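Local structure of uncharacterized protein (4E72) at residues K170-Q175 and I196-Y201; T188-A193 and H203-I208; L9-L14 and D34-P39; L98-L103 and F120-R125. The protein is of unknown function but belongs to the DUF3298 family and, made with a signal sequence and a predicted lipoprotein motif, is probably exported from the cytoplasm. One frame throughout, in Å; residues are numbered along the deposited sequence.

Interaction 1: residues K170-Q175 and I196-Y201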
# COMPACT_ATOMS: atom_id res chain seq x y z
N LYS A 170 23.44 -5.14 -9.98
CA LYS A 170 24.34 -5.18 -8.82
C LYS A 170 23.98 -4.10 -7.81
O LYS A 170 24.09 -4.33 -6.61
CB LYS A 170 25.81 -5.04 -9.23
CG LYS A 170 26.34 -6.13 -10.17
CD LYS A 170 26.21 -7.57 -9.63
CE LYS A 170 25.97 -8.59 -10.73
NZ LYS A 170 24.61 -8.46 -11.33
N THR A 171 23.53 -2.93 -8.30
CA THR A 171 23.14 -1.80 -7.46
C THR A 171 21.78 -2.08 -6.79
O THR A 171 21.57 -1.70 -5.63
CB THR A 171 23.10 -0.52 -8.31
OG1 THR A 171 24.41 -0.28 -8.82
CG2 THR A 171 22.64 0.70 -7.54
N TRP A 172 20.86 -2.69 -7.52
CA TRP A 172 19.53 -2.95 -7.00
C TRP A 172 19.23 -4.44 -7.07
O TRP A 172 18.49 -4.87 -7.95
CB TRP A 172 18.49 -2.13 -7.77
CG TRP A 172 18.77 -0.66 -7.80
CD1 TRP A 172 19.34 0.05 -8.83
CD2 TRP A 172 18.48 0.29 -6.77
NE1 TRP A 172 19.40 1.38 -8.50
CE2 TRP A 172 18.89 1.56 -7.24
CE3 TRP A 172 17.93 0.19 -5.47
CZ2 TRP A 172 18.76 2.72 -6.46
CZ3 TRP A 172 17.80 1.34 -4.71
CH2 TRP A 172 18.19 2.59 -5.22
N PRO A 173 19.77 -5.26 -6.15
CA PRO A 173 19.41 -6.69 -6.18
C PRO A 173 17.94 -6.87 -5.81
O PRO A 173 17.30 -5.94 -5.29
CB PRO A 173 20.35 -7.33 -5.15
CG PRO A 173 20.69 -6.24 -4.21
CD PRO A 173 20.64 -4.95 -4.99
N PHE A 174 17.40 -8.04 -6.10
CA PHE A 174 16.04 -8.37 -5.74
C PHE A 174 15.93 -8.36 -4.19
O PHE A 174 16.88 -8.70 -3.48
CB PHE A 174 15.62 -9.72 -6.34
CG PHE A 174 14.19 -10.09 -6.04
CD1 PHE A 174 13.14 -9.24 -6.39
CD2 PHE A 174 13.88 -11.24 -5.32
CE1 PHE A 174 11.82 -9.57 -6.08
CE2 PHE A 174 12.56 -11.56 -5.01
CZ PHE A 174 11.54 -10.73 -5.41
N GLN A 175 14.78 -7.90 -3.70
CA GLN A 175 14.48 -7.74 -2.28
C GLN A 175 13.05 -8.17 -2.03
O GLN A 175 12.25 -8.11 -2.96
CB GLN A 175 14.64 -6.24 -1.90
CG GLN A 175 15.03 -5.97 -0.45
CD GLN A 175 14.79 -4.54 -0.03
OE1 GLN A 175 15.24 -3.58 -0.67
NE2 GLN A 175 14.13 -4.37 1.11
N ILE A 196 14.25 -1.46 -4.91
CA ILE A 196 14.72 -2.28 -6.03
C ILE A 196 14.97 -1.41 -7.29
O ILE A 196 15.28 -1.95 -8.36
CB ILE A 196 13.78 -3.49 -6.35
CG1 ILE A 196 12.31 -3.05 -6.69
CG2 ILE A 196 13.87 -4.58 -5.24
CD1 ILE A 196 11.52 -4.02 -7.56
N ALA A 197 14.85 -0.08 -7.15
CA ALA A 197 15.06 0.85 -8.28
C ALA A 197 15.22 2.27 -7.78
O ALA A 197 14.69 2.56 -6.72
CB ALA A 197 13.87 0.78 -9.24
N PRO A 198 15.79 3.21 -8.57
CA PRO A 198 15.83 4.62 -8.12
C PRO A 198 14.43 5.22 -8.09
O PRO A 198 13.49 4.63 -8.65
CB PRO A 198 16.70 5.32 -9.18
CG PRO A 198 17.36 4.24 -9.96
CD PRO A 198 16.45 3.04 -9.88
N TYR A 199 14.27 6.39 -7.46
CA TYR A 199 13.00 7.14 -7.35
C TYR A 199 12.33 7.40 -8.69
O TYR A 199 11.11 7.42 -8.75
CB TYR A 199 13.23 8.47 -6.64
CG TYR A 199 12.96 8.44 -5.15
CD1 TYR A 199 13.91 7.93 -4.27
CD2 TYR A 199 11.80 8.99 -4.62
CE1 TYR A 199 13.66 7.87 -2.89
CE2 TYR A 199 11.56 8.98 -3.24
CZ TYR A 199 12.48 8.40 -2.38
OH TYR A 199 12.25 8.38 -1.02
N SER A 200 13.10 7.58 -9.78
CA SER A 200 12.55 7.78 -11.14
C SER A 200 11.60 6.63 -11.56
O SER A 200 10.66 6.88 -12.32
CB SER A 200 13.67 7.92 -12.16
OG SER A 200 14.48 6.75 -12.16
N TYR A 201 11.83 5.39 -11.06
CA TYR A 201 10.96 4.23 -11.37
C TYR A 201 9.73 4.17 -10.43
O TYR A 201 8.94 3.24 -10.51
CB TYR A 201 11.76 2.91 -11.29
CG TYR A 201 12.76 2.76 -12.41
CD1 TYR A 201 14.01 3.38 -12.35
CD2 TYR A 201 12.46 2.01 -13.54
CE1 TYR A 201 14.92 3.27 -13.39
CE2 TYR A 201 13.36 1.91 -14.61
CZ TYR A 201 14.60 2.52 -14.52
OH TYR A 201 15.51 2.40 -15.55
O HOH W 1 16.05 -4.25 -9.46
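W172 and I196, 5.0 Å apart at CA, are the closest pair of CA atoms across the contact between the loop parts of the two segments that touch, which run 142° apart. W172 is the first residue to leave helical geometry after helix 166-171, and from there the chain passes I196 without any direct hydrogen bond to it. A water joins the two backbones instead, donating to W172 O at 2.9 Å and to I196 O at 2.7 Å, so that each carbonyl has a partner. The W172 side chain supplies the aromatic part of the contact. Its CB lies 3.3 Å from I196 O. The first torsion (chi1 -54°) sets CG beside the backbone N, and the indole lies against the A197-P198 peptide. A197 C sits over the centre of one face, while P198 N is offset toward the rim. A197 CA makes a CH-pi contact over the five-membered ring, 3.8 Å from W172 CD2. At the pyrrole end, P198 CD approaches W172 NE1 to 3.7 Å. The methyl CG2 of T171 rests on the other face, near its rim, which gives the indole an intrachain partner on both sides. I196 turns its CG2 branch to the opposing segment, touching Q175 CB at 3.8 Å and P173 O at 3.7 Å. Nearby, Y194 meets W172 edge-to-face and F168 also contacts the indole. A CH-pi contact of an indole with an Ala-Pro segment thus joins the end of helix 166-171 to the loop between strands 187-190 and 205-208 in the DUF3298 region.

Interaction 2: residues T188-A193 and H203-I208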
# COMPACT_ATOMS: atom_id res chain seq x y z
N THR A 188 -0.06 -8.97 -7.09
CA THR A 188 0.76 -7.74 -7.21
C THR A 188 1.74 -7.61 -6.03
O THR A 188 1.32 -7.68 -4.88
CB THR A 188 -0.13 -6.49 -7.33
OG1 THR A 188 -0.96 -6.64 -8.47
CG2 THR A 188 0.68 -5.18 -7.45
N LEU A 189 3.04 -7.41 -6.34
CA LEU A 189 4.08 -7.09 -5.36
C LEU A 189 4.48 -5.65 -5.61
O LEU A 189 5.03 -5.34 -6.67
CB LEU A 189 5.33 -7.99 -5.40
CG LEU A 189 5.21 -9.51 -5.35
CD1 LEU A 189 6.56 -10.11 -5.02
CD2 LEU A 189 4.24 -9.95 -4.31
N LYS A 190 4.16 -4.78 -4.66
CA LYS A 190 4.44 -3.36 -4.78
C LYS A 190 5.62 -2.97 -3.87
O LYS A 190 5.64 -3.31 -2.69
CB LYS A 190 3.17 -2.55 -4.45
CG LYS A 190 3.39 -1.05 -4.36
CD LYS A 190 3.14 -0.37 -5.66
CE LYS A 190 2.02 0.62 -5.55
NZ LYS A 190 1.90 1.39 -6.81
N TYR A 191 6.59 -2.25 -4.45
CA TYR A 191 7.83 -1.87 -3.78
C TYR A 191 7.87 -0.42 -3.40
O TYR A 191 7.42 0.45 -4.13
CB TYR A 191 9.05 -2.20 -4.68
CG TYR A 191 9.32 -3.68 -4.63
CD1 TYR A 191 8.48 -4.59 -5.27
CD2 TYR A 191 10.36 -4.19 -3.85
CE1 TYR A 191 8.67 -5.96 -5.16
CE2 TYR A 191 10.56 -5.57 -3.74
CZ TYR A 191 9.70 -6.45 -4.36
OH TYR A 191 9.85 -7.81 -4.21
N ASP A 192 8.46 -0.17 -2.23
CA ASP A 192 8.70 1.18 -1.77
C ASP A 192 9.71 1.80 -2.71
O ASP A 192 10.53 1.08 -3.31
CB ASP A 192 9.21 1.17 -0.32
CG ASP A 192 8.09 0.99 0.70
OD1 ASP A 192 7.09 1.76 0.64
OD2 ASP A 192 8.24 0.12 1.60
N ALA A 193 9.64 3.11 -2.88
CA ALA A 193 10.61 3.85 -3.69
C ALA A 193 12.02 3.59 -3.12
O ALA A 193 12.15 3.41 -1.90
CB ALA A 193 10.29 5.33 -3.64
N HIS A 203 7.18 3.44 -7.70
CA HIS A 203 6.88 2.28 -6.88
C HIS A 203 6.72 1.06 -7.78
O HIS A 203 5.61 0.83 -8.26
CB HIS A 203 5.62 2.56 -6.04
CG HIS A 203 5.84 3.63 -5.01
ND1 HIS A 203 5.34 4.91 -5.18
CD2 HIS A 203 6.56 3.59 -3.87
CE1 HIS A 203 5.77 5.60 -4.13
NE2 HIS A 203 6.47 4.83 -3.30
N PRO A 204 7.82 0.30 -8.08
CA PRO A 204 7.70 -0.83 -9.01
C PRO A 204 6.66 -1.87 -8.58
O PRO A 204 6.51 -2.17 -7.39
CB PRO A 204 9.11 -1.45 -9.02
CG PRO A 204 10.02 -0.37 -8.56
CD PRO A 204 9.21 0.45 -7.60
N GLU A 205 5.92 -2.37 -9.57
CA GLU A 205 4.90 -3.41 -9.37
C GLU A 205 5.29 -4.67 -10.11
O GLU A 205 5.40 -4.66 -11.34
CB GLU A 205 3.49 -2.96 -9.82
CG GLU A 205 2.81 -2.04 -8.83
CD GLU A 205 1.36 -1.69 -9.11
OE1 GLU A 205 0.73 -2.34 -9.98
OE2 GLU A 205 0.84 -0.77 -8.44
N LEU A 206 5.53 -5.73 -9.33
CA LEU A 206 5.83 -7.06 -9.84
C LEU A 206 4.54 -7.84 -9.92
O LEU A 206 3.68 -7.70 -9.02
CB LEU A 206 6.85 -7.77 -8.92
CG LEU A 206 8.33 -7.75 -9.33
CD1 LEU A 206 8.86 -6.34 -9.53
CD2 LEU A 206 9.16 -8.46 -8.30
N LYS A 207 4.38 -8.66 -10.97
CA LYS A 207 3.17 -9.45 -11.13
C LYS A 207 3.50 -10.92 -11.21
O LYS A 207 4.24 -11.34 -12.11
CB LYS A 207 2.36 -9.02 -12.38
CG LYS A 207 2.12 -7.52 -12.52
CD LYS A 207 0.97 -7.01 -11.67
CE LYS A 207 0.88 -5.50 -11.76
NZ LYS A 207 -0.30 -4.97 -11.03
N ILE A 208 2.95 -11.71 -10.27
CA ILE A 208 3.12 -13.16 -10.32
C ILE A 208 1.83 -13.74 -10.84
O ILE A 208 0.81 -13.61 -10.16
CB ILE A 208 3.57 -13.87 -9.03
CG1 ILE A 208 4.80 -13.21 -8.37
CG2 ILE A 208 3.81 -15.37 -9.30
CD1 ILE A 208 4.84 -13.43 -6.85
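E205 overlaps K190 obliquely, its CG packing 3.6 Å from K190 CD on the face of the sheet that also carries T188 and K207. K190 starts with CG anti to the backbone N (chi1 172°) and then bends at its second and third torsions, while E205 runs extended beyond CG. The two meet as a salt bridge, K190 NZ reaching the anti lone pair of E205 OE2 at 2.9 Å. On the other oxygen, K207 NZ approaches E205 OE1 to 3.0 Å, 26° out of the carboxylate plane, and the same ammonium donates to T188 OG1 at 3.1 Å. R92 adds a further salt bridge to OE2, and T183 a second hydrogen bond to T188 OG1. Beneath this polar face the strands pair antiparallel: L189 and L206 exchange both backbone bonds, and Y191 N continues the pairing to P204 O. On the reverse face L189 CB meets L206 CB at 3.8 Å, and L189 goes on to pack against helix 142-159. Past the strand ends, H203 brings the edge of its ring, at CD2, to within 3.3 Å of Y191 O; its NE2 is buried here without a polar partner in the model. With positive groups from K190, K207 and R92 gathered on one carboxylate, E205 is probably held ionised, and its charge would in turn offset the repulsion between K207 and R92, which lie close together.

Interaction 3: residues L9-L14 and D34-P39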
# COMPACT_ATOMS: atom_id res chain seq x y z
N LEU A 9 -18.81 -3.72 -1.95
CA LEU A 9 -19.20 -2.92 -0.79
C LEU A 9 -19.31 -1.46 -1.18
O LEU A 9 -18.32 -0.91 -1.68
CB LEU A 9 -18.20 -3.04 0.36
CG LEU A 9 -18.16 -4.28 1.23
CD1 LEU A 9 -16.99 -4.19 2.18
CD2 LEU A 9 -19.44 -4.47 2.02
N PRO A 10 -20.47 -0.79 -0.96
CA PRO A 10 -20.52 0.66 -1.22
C PRO A 10 -19.65 1.38 -0.19
O PRO A 10 -19.45 0.88 0.93
CB PRO A 10 -22.01 1.01 -1.05
CG PRO A 10 -22.72 -0.28 -0.81
CD PRO A 10 -21.72 -1.27 -0.35
N THR A 11 -19.08 2.53 -0.56
CA THR A 11 -18.19 3.24 0.36
C THR A 11 -18.40 4.78 0.34
O THR A 11 -18.81 5.35 -0.68
CB THR A 11 -16.73 2.88 0.06
OG1 THR A 11 -15.90 3.66 0.91
CG2 THR A 11 -16.34 3.09 -1.41
N GLU A 12 -18.11 5.43 1.48
CA GLU A 12 -18.18 6.88 1.64
C GLU A 12 -16.74 7.44 1.74
O GLU A 12 -15.95 7.00 2.58
CB GLU A 12 -19.05 7.27 2.86
CG GLU A 12 -19.10 8.76 3.19
CD GLU A 12 -19.68 9.72 2.15
OE1 GLU A 12 -20.68 9.36 1.48
OE2 GLU A 12 -19.17 10.86 2.05
N ARG A 13 -16.40 8.38 0.84
CA ARG A 13 -15.10 9.04 0.76
C ARG A 13 -15.06 10.25 1.71
O ARG A 13 -15.92 11.12 1.64
CB ARG A 13 -14.80 9.47 -0.69
CG ARG A 13 -13.49 10.25 -0.86
CD ARG A 13 -13.13 10.46 -2.32
NE ARG A 13 -11.95 11.31 -2.47
CZ ARG A 13 -11.95 12.52 -3.02
NH1 ARG A 13 -13.08 13.05 -3.46
NH2 ARG A 13 -10.82 13.20 -3.13
N LEU A 14 -14.05 10.28 2.60
CA LEU A 14 -13.82 11.37 3.56
C LEU A 14 -12.55 12.11 3.19
O LEU A 14 -11.45 11.65 3.52
CB LEU A 14 -13.72 10.83 5.01
CG LEU A 14 -14.89 10.02 5.51
CD1 LEU A 14 -14.41 8.86 6.35
CD2 LEU A 14 -15.86 10.90 6.30
N ASP A 34 -7.48 11.76 2.76
CA ASP A 34 -8.49 11.20 1.87
C ASP A 34 -8.72 9.74 2.24
O ASP A 34 -8.03 8.85 1.75
CB ASP A 34 -8.06 11.36 0.40
CG ASP A 34 -9.03 10.83 -0.65
OD1 ASP A 34 -10.17 10.44 -0.28
OD2 ASP A 34 -8.64 10.80 -1.85
N THR A 35 -9.68 9.49 3.13
CA THR A 35 -9.90 8.14 3.61
C THR A 35 -11.30 7.62 3.22
O THR A 35 -12.01 8.27 2.43
CB THR A 35 -9.59 8.05 5.10
OG1 THR A 35 -9.45 6.68 5.45
CG2 THR A 35 -10.61 8.78 5.98
N LEU A 36 -11.65 6.42 3.73
CA LEU A 36 -12.88 5.70 3.43
C LEU A 36 -13.59 5.13 4.65
O LEU A 36 -12.95 4.67 5.60
CB LEU A 36 -12.56 4.50 2.52
CG LEU A 36 -11.96 4.72 1.15
CD1 LEU A 36 -11.40 3.42 0.62
CD2 LEU A 36 -12.98 5.29 0.17
N LYS A 37 -14.93 5.08 4.55
CA LYS A 37 -15.84 4.45 5.49
C LYS A 37 -16.69 3.46 4.71
O LYS A 37 -17.00 3.70 3.55
CB LYS A 37 -16.70 5.48 6.24
CG LYS A 37 -16.14 5.79 7.63
CD LYS A 37 -17.05 6.71 8.42
CE LYS A 37 -16.41 7.17 9.70
NZ LYS A 37 -17.31 8.08 10.47
N PHE A 38 -17.01 2.32 5.34
CA PHE A 38 -17.80 1.25 4.74
C PHE A 38 -19.09 1.07 5.57
O PHE A 38 -19.03 0.52 6.68
CB PHE A 38 -16.98 -0.06 4.63
CG PHE A 38 -15.78 -0.01 3.71
CD1 PHE A 38 -14.53 0.38 4.18
CD2 PHE A 38 -15.89 -0.42 2.38
CE1 PHE A 38 -13.42 0.38 3.33
CE2 PHE A 38 -14.77 -0.41 1.53
CZ PHE A 38 -13.55 -0.02 2.02
N PRO A 39 -20.25 1.58 5.09
CA PRO A 39 -21.49 1.48 5.88
C PRO A 39 -21.92 0.03 6.20
O PRO A 39 -22.40 -0.22 7.31
CB PRO A 39 -22.54 2.16 4.99
CG PRO A 39 -21.76 3.06 4.09
CD PRO A 39 -20.48 2.32 3.82
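T11 sets its hydroxyl anti to the backbone N (chi1 176°), from where OG1 donates to K37 O at 2.9 Å. The same carbonyl accepts E12 N, and the two donors arrive from opposite faces of its plane, a double grip on one oxygen at the mouth of the strand pair. OG1 also lies over one face of the F38 ring, toward its rim, and 3.4 Å from L36 CD2, so the hydroxyl has apolar neighbours in both L36 and F38. L9 also reaches F38, the two side chains crossing at about a right angle, with L9 CD1 touching F38 CD2 at 3.9 Å. At the far end, R13 is extended from CG to NE and forms a salt bridge with D34. NE reaches D34 OD1 at 3.0 Å from above the carboxylate plane, while the bonds to OD2 from NE and NH2 are long and weak; with guanidinium and carboxylate planes 72° apart, the pairing is not a flat bidentate one. On the opposite face L14 and T35 point the same way side by side, and L14 CD1 lies 3.8 Å from T35 CG2 and 3.7 Å from K37 CG. T35 and F38 also contact helix 44-54. Paired backbone bonds between E12 and K37 and between L14 and T35 complete an antiparallel beta hairpin, whose strand 12-19 forms one margin of the six-stranded mixed sheet.

Interaction 4: residues L98-L103 and F120-R125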
# COMPACT_ATOMS: atom_id res chain seq x y z
N LEU A 98 -13.36 -10.26 -1.54
CA LEU A 98 -12.15 -9.57 -1.08
C LEU A 98 -12.22 -8.07 -1.36
O LEU A 98 -12.73 -7.66 -2.40
CB LEU A 98 -10.87 -10.12 -1.73
CG LEU A 98 -10.53 -11.62 -1.63
CD1 LEU A 98 -9.13 -11.84 -2.18
CD2 LEU A 98 -10.56 -12.12 -0.22
N VAL A 99 -11.67 -7.24 -0.44
CA VAL A 99 -11.56 -5.79 -0.64
C VAL A 99 -10.07 -5.47 -0.64
O VAL A 99 -9.40 -5.76 0.34
CB VAL A 99 -12.34 -4.90 0.38
CG1 VAL A 99 -12.37 -3.44 -0.07
CG2 VAL A 99 -13.76 -5.41 0.59
N ILE A 100 -9.54 -4.95 -1.75
CA ILE A 100 -8.12 -4.61 -1.83
C ILE A 100 -8.01 -3.10 -1.71
O ILE A 100 -8.44 -2.39 -2.60
CB ILE A 100 -7.36 -5.17 -3.08
CG1 ILE A 100 -7.71 -6.63 -3.43
CG2 ILE A 100 -5.83 -4.89 -2.99
CD1 ILE A 100 -7.62 -7.72 -2.35
N ILE A 101 -7.52 -2.63 -0.57
CA ILE A 101 -7.35 -1.21 -0.27
C ILE A 101 -5.90 -0.85 -0.48
O ILE A 101 -5.02 -1.51 0.07
CB ILE A 101 -7.84 -0.86 1.17
CG1 ILE A 101 -9.37 -1.13 1.31
CG2 ILE A 101 -7.51 0.61 1.52
CD1 ILE A 101 -9.86 -1.27 2.70
N GLU A 102 -5.66 0.18 -1.31
CA GLU A 102 -4.32 0.72 -1.56
C GLU A 102 -4.12 1.99 -0.73
O GLU A 102 -4.99 2.88 -0.72
CB GLU A 102 -4.06 0.99 -3.05
CG GLU A 102 -2.56 1.02 -3.33
CD GLU A 102 -2.07 1.23 -4.75
OE1 GLU A 102 -2.73 0.77 -5.71
OE2 GLU A 102 -0.97 1.82 -4.89
N LEU A 103 -2.97 2.06 -0.03
CA LEU A 103 -2.59 3.16 0.85
C LEU A 103 -1.43 3.97 0.30
O LEU A 103 -0.46 3.39 -0.19
CB LEU A 103 -2.19 2.60 2.23
CG LEU A 103 -3.13 1.54 2.84
CD1 LEU A 103 -2.38 0.67 3.79
CD2 LEU A 103 -4.33 2.19 3.52
N PHE A 120 -0.78 -1.98 1.31
CA PHE A 120 -2.01 -2.67 0.92
C PHE A 120 -2.75 -3.18 2.14
O PHE A 120 -2.13 -3.47 3.18
CB PHE A 120 -1.72 -3.87 -0.01
CG PHE A 120 -1.25 -3.56 -1.40
CD1 PHE A 120 -2.01 -2.75 -2.26
CD2 PHE A 120 -0.11 -4.17 -1.91
CE1 PHE A 120 -1.58 -2.49 -3.57
CE2 PHE A 120 0.31 -3.92 -3.23
CZ PHE A 120 -0.42 -3.08 -4.04
N ILE A 121 -4.06 -3.29 2.02
CA ILE A 121 -4.94 -3.99 2.95
C ILE A 121 -5.66 -5.04 2.08
O ILE A 121 -6.25 -4.69 1.06
CB ILE A 121 -5.94 -3.10 3.73
CG1 ILE A 121 -5.23 -1.96 4.51
CG2 ILE A 121 -6.85 -3.97 4.64
CD1 ILE A 121 -6.20 -0.87 5.08
N ASN A 122 -5.57 -6.31 2.46
CA ASN A 122 -6.30 -7.40 1.80
C ASN A 122 -7.36 -7.88 2.79
O ASN A 122 -7.07 -8.65 3.68
CB ASN A 122 -5.37 -8.54 1.36
CG ASN A 122 -4.38 -8.13 0.32
OD1 ASN A 122 -4.65 -8.27 -0.88
ND2 ASN A 122 -3.24 -7.60 0.76
N TYR A 123 -8.55 -7.33 2.69
CA TYR A 123 -9.63 -7.66 3.61
C TYR A 123 -10.57 -8.72 3.04
O TYR A 123 -11.22 -8.49 2.01
CB TYR A 123 -10.42 -6.39 3.97
CG TYR A 123 -11.41 -6.63 5.08
CD1 TYR A 123 -11.02 -6.61 6.42
CD2 TYR A 123 -12.76 -6.85 4.80
CE1 TYR A 123 -11.93 -6.84 7.45
CE2 TYR A 123 -13.68 -7.09 5.82
CZ TYR A 123 -13.26 -7.09 7.14
OH TYR A 123 -14.15 -7.28 8.16
N ASP A 124 -10.66 -9.88 3.70
CA ASP A 124 -11.57 -10.97 3.32
C ASP A 124 -12.90 -10.82 4.06
O ASP A 124 -12.95 -10.86 5.28
CB ASP A 124 -10.93 -12.33 3.60
CG ASP A 124 -11.73 -13.56 3.16
OD1 ASP A 124 -12.61 -13.43 2.26
OD2 ASP A 124 -11.43 -14.66 3.65
N ARG A 125 -13.98 -10.58 3.31
CA ARG A 125 -15.31 -10.38 3.87
C ARG A 125 -15.97 -11.70 4.33
O ARG A 125 -16.88 -11.66 5.16
CB ARG A 125 -16.23 -9.69 2.85
CG ARG A 125 -15.85 -8.26 2.54
CD ARG A 125 -16.49 -7.83 1.24
NE ARG A 125 -17.95 -7.87 1.33
CZ ARG A 125 -18.76 -7.92 0.28
NH1 ARG A 125 -18.28 -7.94 -0.95
NH2 ARG A 125 -20.07 -7.95 0.46
O HOH W 2 -15.90 -7.07 -1.97
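F120 places CG anti to its carbonyl carbon (chi1 -70°) and E102 places CG anti to its backbone N (chi1 -158°); beyond these two CG atoms the side chains lie side by side, pointing the same way. E102 CG is 3.7 Å from F120 CE1, with carboxylate and ring planes 66° apart; the carboxylate itself forms a salt bridge with R92. Along the same face, I100 CD1 comes within 3.4 Å of N122 OD1. That amide is buried, its OD1 accepting from L182 N and its ND2 donating to V180 O at the neighbouring small sheet. On the reverse face I101 and I121 also lie side by side, I101 CB 3.9 Å from I121 CB. L103 crosses I121 at about a right angle, with L103 CD2 3.9 Å from I121 CD1. These isoleucines pack under helix 44-54. Between the faces, V99 with Y123 and I101 with I121 form hydrogen-bonded antiparallel pairs. At the strand end V99 CG2 touches R125 CD at 3.7 Å, and a water accepts from R125 NH1 at 2.7 Å while donating a longer bond to L98 O. R125 is further held by the carbonyls of G4 and D7. The I101-I121 face is thus largely apolar, toward helix 44-54, whereas the other mixes L98, I100 and F120 with polar N122, D124 and E102; R92 engages E102, and N122 ties the two sheets together.

In the fold
Along the chain, interactions 3 and 4 each close before the next opens, whereas interactions 1 and 2 alternate their segments within the DUF3298 region. Interactions 3 and 4 share the six-stranded mixed sheet, their centres about 13 Å apart, and meet where L9 and F38 pack on V99, I101 and R125. Interaction 2 belongs to the three-stranded antiparallel sheet; its centre lies about 16 Å from that of interaction 4, and K190 and T188 pack on F120 between them. Interaction 1, its centre about 11 Å from that of interaction 2, adjoins it through Q175, F174 and Y191. Contacts thus run from 3 to 4, 4 to 2 and 2 to 1, linking the large sheet, the small sheet and the loops beside it.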